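Local coordinates for protein UTP--glucose-1-phosphate uridylyltransferase (Acinetobacter baumannii, PDB 6IKX) that catalyses the reaction of UTP with alpha-D-glucose 1-phosphate to give UDP-alpha-D-glucose and diphosphate, at residues M1-V6 and G47-I52; S144-R149 and R209-A214; Q154-M159 and D244-Y249. The protein carries 1 engineered substitution. All coordinates share one frame; numbering follows the deposited sequence.

Overall arrangement
From the N terminus, contact 1 comes first: residues 1-6 meet 47-52 after a loop of 40 residues that includes helix 35-44, and it is complete before the other two begin. Contacts 2 and 3 cross. Helix 142-153 opens contact 2 and the strand straight after it opens contact 3; residues 209-214 then close contact 2, spanning 59 residues, and 244-249 close contact 3, spanning 84. All three reach one mixed sheet. Contact 1 pairs two of its parallel strands, contact 2 lays a helix on it, and contact 3 pairs two strands farther along. Ile2 packs on Ile147 between contacts 1 and 2, and the Arg149-Glu247 salt bridge joins contacts 2 and 3.

Contact 1 of 3, residues M1-V6 and G47-I52; sequences MIKKAV and GIEQII
Lys3 O takes two consecutive backbone N-H groups, Glu49 N at 2.8 Å and Gln50 N at 3.0 Å, just where residues 47-52 carry one residue more than their partner. The Gln50 bond lies nearly along the C=O axis, whereas Glu49 N comes in tilted from the carbonyl plane. From Lys4 and Gln50 onward the strands run parallel, bonded through Ala5 N to Gln50 O and Ile52 N to Ala5 O. They are the two strands of a beta-alpha-beta crossover; helix 35-44 between them is closed by a Schellman motif whose C-prime residue is Gly47. On the Ala5 side, Ile48 CG2 packs on Ala5 CB at 3.8 Å. On the Lys4 side, the extended lysine lies beside Gln50, with Lys4 CE 3.2 Å from Gln50 OE1, while Lys4 NZ is bonded to Val119 O. Lys3 bends at chi2 (-69°) and lies alongside Glu49, its CD 3.6 Å from Glu49 OE1. Strand 4-8 ends at Pro8, which with Ala10 just beyond it binds UTP. Because Lys3 NZ stops 4.5 Å from Glu49 OE2, the attraction between those charges is probably modest, and the backbone bonds carry the polar part of the join.

Contact 2 of 3, residues S144-R149 and R209-A214; sequences SRMISR and RYVLPA. With SO4 (sulfate ion), chain I.
Arg209 NH2 is gripped twice, by a salt bridge to Glu42 OE2 and a hydrogen bond to Val132 O, on the residue whose backbone the Met146 methyl meets. In this alpha/beta GT-A fold, helix 142-153 covers strand 209-212 of the mixed sheet, here with segment axes 8.9 Å apart and 21° from parallel. The contact is apolar and is carried by Met146 and Val211, whose CG2 receives two helix side chains. Met146 slides past it in the opposite direction and touches with CE, at 3.8 Å from Val211 CG2; Ile147 crosses it at about a right angle, its CG1 also 3.8 Å from Val211 CG2. Met146 CB points toward the strand, and the bend at chi3 (103°) places CE against Arg209 and Val211. Met146 also rests on Gln157 and Met159 of strand 156-162, the neighbour of 209-212 in the sheet. Well away from the strand, Arg145 NH1 makes a weak hydrogen bond of 3.4 Å to sulfate O1, which sits at the guanidinium edge; the ion probably came from the crystallisation liquor. At the start of the strand, Met146 CE lies 3.9 Å from Arg209 CB and reaches the backbone at 3.4 Å from Arg209 O.

Contact 3 of 3, residues Q154-M159 and D244-Y249; sequences QAAQIM and DTVEAY
Strands 156-159 and 246-249 run parallel in register from Ala156 with Val246 to Met159 with Tyr249, their axes 4.5 Å apart at 32°, and are joined by Glu247 N to Ala156 O, Ile158 N to Glu247 O and Tyr249 N to Ile158 O. Both lie in the mixed sheet of the GT-A fold, with 184-187 antiparallel on the far side of 246-250. On the face of Gln157 and Glu247, the two side chains lie side by side, amide and carboxylate planes 83° apart. Gln157 bends at chi2 (-68°), and its NE2 donates twice: Gln157 NE2 to Glu247 OE1 is 2.9 Å and nearly straight. Gln157 NE2 to Ala155 O is 2.8 Å. Both acceptors lie close to the amide plane, though Glu247 OE1 is met from above its own carboxylate plane. Ser185 OG bonds Gln157 OE1, so both ends of the amide are engaged, fixing its rotation. Ala155 CB packs beside the glutamate stem, 3.8 Å from Glu247 CG. Met159 CG comes to the edge of the Tyr249 ring at 4.1 Å from CD2, and Tyr249 OH is bonded to Asp142. The opposite face is apolar: Ile158 CD1 packs on Val246 CG1 at 3.6 Å, close to Val206, a UDP-glucose-binding residue. Buried Glu247 has a salt bridge from OE2 to Arg149 of helix 142-153, which leads into strand 156-162; with the Gln157 amide on OE1, this would favour its charged form and tie that helix to strand 246-250.

Contact 1 of 3, residues M1-V6 and G47-I52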
# COMPACT_ATOMS: atom_id res chain seq x y z
N MET A 1 -9.38 -22.02 -27.53
CA MET A 1 -9.79 -23.22 -26.76
C MET A 1 -9.46 -23.00 -25.27
O MET A 1 -10.39 -22.71 -24.52
CB MET A 1 -9.08 -24.47 -27.29
CG MET A 1 -9.78 -25.11 -28.47
SD MET A 1 -11.17 -26.16 -27.97
CE MET A 1 -10.87 -27.64 -28.94
N ILE A 2 -8.19 -23.11 -24.83
CA ILE A 2 -7.77 -22.73 -23.44
C ILE A 2 -7.32 -21.26 -23.43
O ILE A 2 -6.22 -20.98 -23.96
CB ILE A 2 -6.66 -23.65 -22.88
CG1 ILE A 2 -7.03 -25.14 -22.92
CG2 ILE A 2 -6.24 -23.20 -21.48
CD1 ILE A 2 -8.29 -25.54 -22.18
N LYS A 3 -8.13 -20.38 -22.84
CA LYS A 3 -7.93 -18.91 -22.82
C LYS A 3 -7.64 -18.37 -21.40
O LYS A 3 -7.22 -17.20 -21.29
CB LYS A 3 -9.15 -18.20 -23.41
CG LYS A 3 -9.53 -18.58 -24.84
CD LYS A 3 -8.55 -18.12 -25.92
CE LYS A 3 -7.56 -19.19 -26.36
NZ LYS A 3 -7.29 -19.17 -27.82
N LYS A 4 -7.93 -19.15 -20.35
CA LYS A 4 -7.77 -18.77 -18.92
C LYS A 4 -6.61 -19.52 -18.22
O LYS A 4 -6.40 -20.70 -18.49
CB LYS A 4 -9.06 -19.05 -18.17
CG LYS A 4 -10.26 -18.42 -18.81
CD LYS A 4 -11.48 -18.57 -18.00
CE LYS A 4 -12.60 -17.75 -18.60
NZ LYS A 4 -13.63 -17.52 -17.58
N ALA A 5 -5.91 -18.85 -17.33
CA ALA A 5 -4.84 -19.42 -16.48
C ALA A 5 -4.98 -18.82 -15.08
O ALA A 5 -5.08 -17.61 -14.98
CB ALA A 5 -3.47 -19.16 -17.07
N VAL A 6 -4.93 -19.68 -14.08
CA VAL A 6 -4.90 -19.31 -12.64
C VAL A 6 -3.44 -19.28 -12.17
O VAL A 6 -2.76 -20.30 -12.39
CB VAL A 6 -5.76 -20.30 -11.84
CG1 VAL A 6 -5.58 -20.08 -10.33
CG2 VAL A 6 -7.22 -20.17 -12.27
N GLY A 47 -1.16 -18.75 -25.79
CA GLY A 47 -2.48 -18.25 -26.21
C GLY A 47 -3.38 -17.93 -25.04
O GLY A 47 -4.59 -17.79 -25.28
N ILE A 48 -2.84 -17.78 -23.82
CA ILE A 48 -3.69 -17.35 -22.68
C ILE A 48 -4.05 -15.88 -22.89
O ILE A 48 -3.20 -15.09 -23.37
CB ILE A 48 -3.04 -17.62 -21.30
CG1 ILE A 48 -2.74 -19.11 -21.09
CG2 ILE A 48 -3.88 -17.04 -20.15
CD1 ILE A 48 -3.98 -19.98 -21.06
N GLU A 49 -5.27 -15.53 -22.50
CA GLU A 49 -5.85 -14.18 -22.69
C GLU A 49 -6.28 -13.54 -21.38
O GLU A 49 -6.36 -12.31 -21.36
CB GLU A 49 -7.06 -14.29 -23.62
CG GLU A 49 -6.63 -14.47 -25.07
CD GLU A 49 -7.75 -14.56 -26.10
OE1 GLU A 49 -8.94 -14.51 -25.70
OE2 GLU A 49 -7.41 -14.71 -27.28
N GLN A 50 -6.65 -14.36 -20.39
CA GLN A 50 -7.14 -13.93 -19.06
C GLN A 50 -6.22 -14.55 -17.99
O GLN A 50 -6.26 -15.83 -17.81
CB GLN A 50 -8.59 -14.36 -18.83
CG GLN A 50 -9.27 -13.60 -17.68
CD GLN A 50 -10.65 -14.12 -17.38
OE1 GLN A 50 -10.94 -15.32 -17.44
NE2 GLN A 50 -11.54 -13.21 -17.05
N ILE A 51 -5.38 -13.68 -17.38
CA ILE A 51 -4.46 -14.01 -16.26
C ILE A 51 -5.26 -13.84 -14.97
O ILE A 51 -5.71 -12.73 -14.69
CB ILE A 51 -3.18 -13.15 -16.32
CG1 ILE A 51 -2.34 -13.51 -17.56
CG2 ILE A 51 -2.35 -13.28 -15.05
CD1 ILE A 51 -1.95 -14.97 -17.61
N ILE A 52 -5.52 -14.93 -14.26
CA ILE A 52 -6.33 -14.90 -13.00
C ILE A 52 -5.36 -15.05 -11.83
O ILE A 52 -4.97 -16.21 -11.56
CB ILE A 52 -7.41 -15.98 -13.02
CG1 ILE A 52 -8.20 -15.95 -14.33
CG2 ILE A 52 -8.33 -15.85 -11.80
CD1 ILE A 52 -9.21 -17.06 -14.50

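Contact 2 of 3, residues S144-R149 and R209-A214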
# COMPACT_ATOMS: atom_id res chain seq x y z
N SER A 144 2.27 -24.52 -24.29
CA SER A 144 1.52 -24.54 -25.56
C SER A 144 1.43 -25.98 -26.07
O SER A 144 0.32 -26.43 -26.42
CB SER A 144 2.14 -23.59 -26.53
OG SER A 144 2.18 -24.14 -27.82
N ARG A 145 2.55 -26.70 -26.10
CA ARG A 145 2.55 -28.13 -26.47
C ARG A 145 1.50 -28.85 -25.63
O ARG A 145 0.68 -29.58 -26.19
CB ARG A 145 3.89 -28.80 -26.17
CG ARG A 145 4.88 -28.67 -27.30
CD ARG A 145 6.25 -28.85 -26.70
NE ARG A 145 7.12 -27.91 -27.35
CZ ARG A 145 7.74 -28.13 -28.48
NH1 ARG A 145 7.60 -29.29 -29.09
NH2 ARG A 145 8.50 -27.18 -29.00
N MET A 146 1.58 -28.65 -24.31
CA MET A 146 0.74 -29.35 -23.31
C MET A 146 -0.74 -28.96 -23.46
O MET A 146 -1.56 -29.85 -23.31
CB MET A 146 1.25 -29.06 -21.90
CG MET A 146 0.40 -29.69 -20.83
SD MET A 146 1.22 -29.77 -19.24
CE MET A 146 0.43 -28.42 -18.38
N ILE A 147 -1.08 -27.70 -23.74
CA ILE A 147 -2.50 -27.25 -23.97
C ILE A 147 -3.05 -27.98 -25.21
O ILE A 147 -4.19 -28.51 -25.17
CB ILE A 147 -2.60 -25.70 -24.06
CG1 ILE A 147 -2.37 -25.05 -22.68
CG2 ILE A 147 -3.94 -25.23 -24.64
CD1 ILE A 147 -2.13 -23.56 -22.69
N SER A 148 -2.27 -28.03 -26.29
CA SER A 148 -2.73 -28.65 -27.56
C SER A 148 -3.00 -30.13 -27.27
O SER A 148 -4.14 -30.61 -27.46
CB SER A 148 -1.77 -28.38 -28.70
OG SER A 148 -0.78 -29.36 -28.76
N ARG A 149 -2.07 -30.83 -26.65
CA ARG A 149 -2.39 -32.20 -26.21
C ARG A 149 -3.73 -32.19 -25.44
O ARG A 149 -4.52 -33.13 -25.65
CB ARG A 149 -1.24 -32.77 -25.41
CG ARG A 149 -1.54 -34.15 -24.86
CD ARG A 149 -1.58 -35.20 -25.96
NE ARG A 149 -2.34 -36.35 -25.51
CZ ARG A 149 -2.51 -37.47 -26.19
NH1 ARG A 149 -1.95 -37.62 -27.38
NH2 ARG A 149 -3.21 -38.45 -25.66
N ARG A 209 2.81 -26.96 -13.65
CA ARG A 209 2.00 -26.56 -14.83
C ARG A 209 0.89 -27.60 -15.03
O ARG A 209 1.16 -28.80 -15.05
CB ARG A 209 2.89 -26.41 -16.08
CG ARG A 209 4.00 -25.38 -15.94
CD ARG A 209 3.50 -23.94 -15.90
NE ARG A 209 4.59 -22.96 -15.96
CZ ARG A 209 5.15 -22.34 -14.91
NH1 ARG A 209 4.76 -22.58 -13.67
NH2 ARG A 209 6.10 -21.46 -15.11
N TYR A 210 -0.34 -27.14 -15.15
CA TYR A 210 -1.54 -27.99 -15.26
C TYR A 210 -2.47 -27.39 -16.32
O TYR A 210 -2.54 -26.16 -16.48
CB TYR A 210 -2.26 -28.14 -13.92
CG TYR A 210 -1.40 -28.53 -12.74
CD1 TYR A 210 -0.50 -27.63 -12.16
CD2 TYR A 210 -1.50 -29.78 -12.18
CE1 TYR A 210 0.28 -27.99 -11.08
CE2 TYR A 210 -0.75 -30.14 -11.08
CZ TYR A 210 0.14 -29.25 -10.52
OH TYR A 210 0.86 -29.62 -9.43
N VAL A 211 -3.15 -28.27 -17.04
CA VAL A 211 -4.41 -27.94 -17.76
C VAL A 211 -5.45 -28.90 -17.22
O VAL A 211 -5.16 -30.08 -17.21
CB VAL A 211 -4.22 -28.07 -19.27
CG1 VAL A 211 -5.43 -27.53 -20.02
CG2 VAL A 211 -2.93 -27.40 -19.70
N LEU A 212 -6.56 -28.38 -16.71
CA LEU A 212 -7.59 -29.10 -15.93
C LEU A 212 -8.94 -28.69 -16.48
O LEU A 212 -9.11 -27.59 -17.01
CB LEU A 212 -7.53 -28.70 -14.45
CG LEU A 212 -6.17 -28.77 -13.77
CD1 LEU A 212 -6.24 -28.07 -12.42
CD2 LEU A 212 -5.70 -30.20 -13.59
N PRO A 213 -9.95 -29.57 -16.39
CA PRO A 213 -11.32 -29.18 -16.66
C PRO A 213 -11.94 -28.43 -15.48
O PRO A 213 -11.44 -28.52 -14.42
CB PRO A 213 -12.01 -30.55 -16.88
CG PRO A 213 -11.23 -31.49 -16.00
CD PRO A 213 -9.80 -31.01 -16.12
N ALA A 214 -13.04 -27.74 -15.75
CA ALA A 214 -13.78 -26.90 -14.78
C ALA A 214 -14.39 -27.79 -13.71
O ALA A 214 -14.64 -27.27 -12.60
CB ALA A 214 -14.86 -26.13 -15.51
S SO4 I . 10.40 -29.84 -32.18
O1 SO4 I . 9.27 -28.96 -32.04
O2 SO4 I . 10.88 -29.77 -33.53
O3 SO4 I . 9.99 -31.19 -31.89
O4 SO4 I . 11.46 -29.45 -31.27

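Contact 3 of 3, residues Q154-M159 and D244-Y249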
# COMPACT_ATOMS: atom_id res chain seq x y z
N GLN A 154 -8.60 -34.20 -24.55
CA GLN A 154 -9.64 -33.91 -23.53
C GLN A 154 -9.30 -34.67 -22.23
O GLN A 154 -10.23 -34.93 -21.44
CB GLN A 154 -11.01 -34.27 -24.12
CG GLN A 154 -12.12 -33.24 -23.85
CD GLN A 154 -11.86 -31.83 -24.32
OE1 GLN A 154 -12.58 -30.91 -23.92
NE2 GLN A 154 -10.85 -31.62 -25.16
N ALA A 155 -8.01 -34.99 -22.03
CA ALA A 155 -7.42 -35.57 -20.80
C ALA A 155 -6.62 -34.49 -20.06
O ALA A 155 -5.80 -33.80 -20.70
CB ALA A 155 -6.50 -36.71 -21.15
N ALA A 156 -6.80 -34.39 -18.74
CA ALA A 156 -6.08 -33.40 -17.91
C ALA A 156 -4.58 -33.66 -18.10
O ALA A 156 -4.21 -34.81 -18.38
CB ALA A 156 -6.50 -33.47 -16.47
N GLN A 157 -3.79 -32.60 -18.06
CA GLN A 157 -2.33 -32.63 -18.26
C GLN A 157 -1.66 -32.15 -16.97
O GLN A 157 -2.11 -31.12 -16.38
CB GLN A 157 -1.95 -31.79 -19.49
CG GLN A 157 -2.67 -32.20 -20.78
CD GLN A 157 -2.26 -33.56 -21.32
OE1 GLN A 157 -1.07 -33.86 -21.51
NE2 GLN A 157 -3.26 -34.41 -21.56
N ILE A 158 -0.68 -32.92 -16.52
CA ILE A 158 0.27 -32.56 -15.43
C ILE A 158 1.67 -32.50 -16.05
O ILE A 158 2.18 -33.53 -16.54
CB ILE A 158 0.17 -33.54 -14.25
CG1 ILE A 158 -1.06 -33.29 -13.38
CG2 ILE A 158 1.42 -33.49 -13.40
CD1 ILE A 158 -2.38 -33.63 -14.01
N MET A 159 2.27 -31.32 -16.10
CA MET A 159 3.65 -31.19 -16.64
C MET A 159 4.62 -31.85 -15.64
O MET A 159 4.45 -31.65 -14.42
CB MET A 159 4.02 -29.73 -16.91
CG MET A 159 5.37 -29.57 -17.61
SD MET A 159 5.83 -27.89 -18.08
CE MET A 159 4.39 -27.41 -19.03
N ASP A 244 -12.26 -39.79 -15.57
CA ASP A 244 -11.49 -39.09 -16.62
C ASP A 244 -10.08 -39.67 -16.67
O ASP A 244 -9.60 -40.19 -15.67
CB ASP A 244 -11.54 -37.57 -16.44
CG ASP A 244 -12.91 -36.90 -16.63
OD1 ASP A 244 -13.75 -37.00 -15.72
OD2 ASP A 244 -13.14 -36.26 -17.67
N THR A 245 -9.52 -39.69 -17.87
CA THR A 245 -8.08 -39.91 -18.11
C THR A 245 -7.37 -38.66 -17.60
O THR A 245 -7.94 -37.55 -17.70
CB THR A 245 -7.77 -40.17 -19.59
OG1 THR A 245 -8.66 -41.21 -20.01
CG2 THR A 245 -6.33 -40.54 -19.85
N VAL A 246 -6.21 -38.87 -17.00
CA VAL A 246 -5.23 -37.84 -16.60
C VAL A 246 -3.90 -38.29 -17.21
O VAL A 246 -3.57 -39.47 -17.11
CB VAL A 246 -5.21 -37.75 -15.06
CG1 VAL A 246 -4.44 -36.54 -14.56
CG2 VAL A 246 -6.63 -37.74 -14.51
N GLU A 247 -3.21 -37.41 -17.90
CA GLU A 247 -1.93 -37.73 -18.56
C GLU A 247 -0.82 -36.84 -17.98
O GLU A 247 -1.07 -35.70 -17.54
CB GLU A 247 -2.00 -37.47 -20.05
CG GLU A 247 -3.03 -38.32 -20.76
CD GLU A 247 -3.07 -38.06 -22.25
OE1 GLU A 247 -2.57 -37.00 -22.70
OE2 GLU A 247 -3.57 -38.92 -22.96
N ALA A 248 0.36 -37.40 -17.99
CA ALA A 248 1.61 -36.73 -17.61
C ALA A 248 2.29 -36.33 -18.92
O ALA A 248 2.48 -37.20 -19.79
CB ALA A 248 2.41 -37.68 -16.76
N TYR A 249 2.51 -35.03 -19.08
CA TYR A 249 3.14 -34.37 -20.24
C TYR A 249 4.57 -34.04 -19.81
O TYR A 249 4.74 -33.27 -18.85
CB TYR A 249 2.40 -33.09 -20.67
CG TYR A 249 3.25 -32.25 -21.59
CD1 TYR A 249 3.36 -32.55 -22.93
CD2 TYR A 249 4.07 -31.27 -21.06
CE1 TYR A 249 4.21 -31.82 -23.75
CE2 TYR A 249 4.95 -30.57 -21.86
CZ TYR A 249 5.02 -30.84 -23.21
OH TYR A 249 5.88 -30.10 -23.96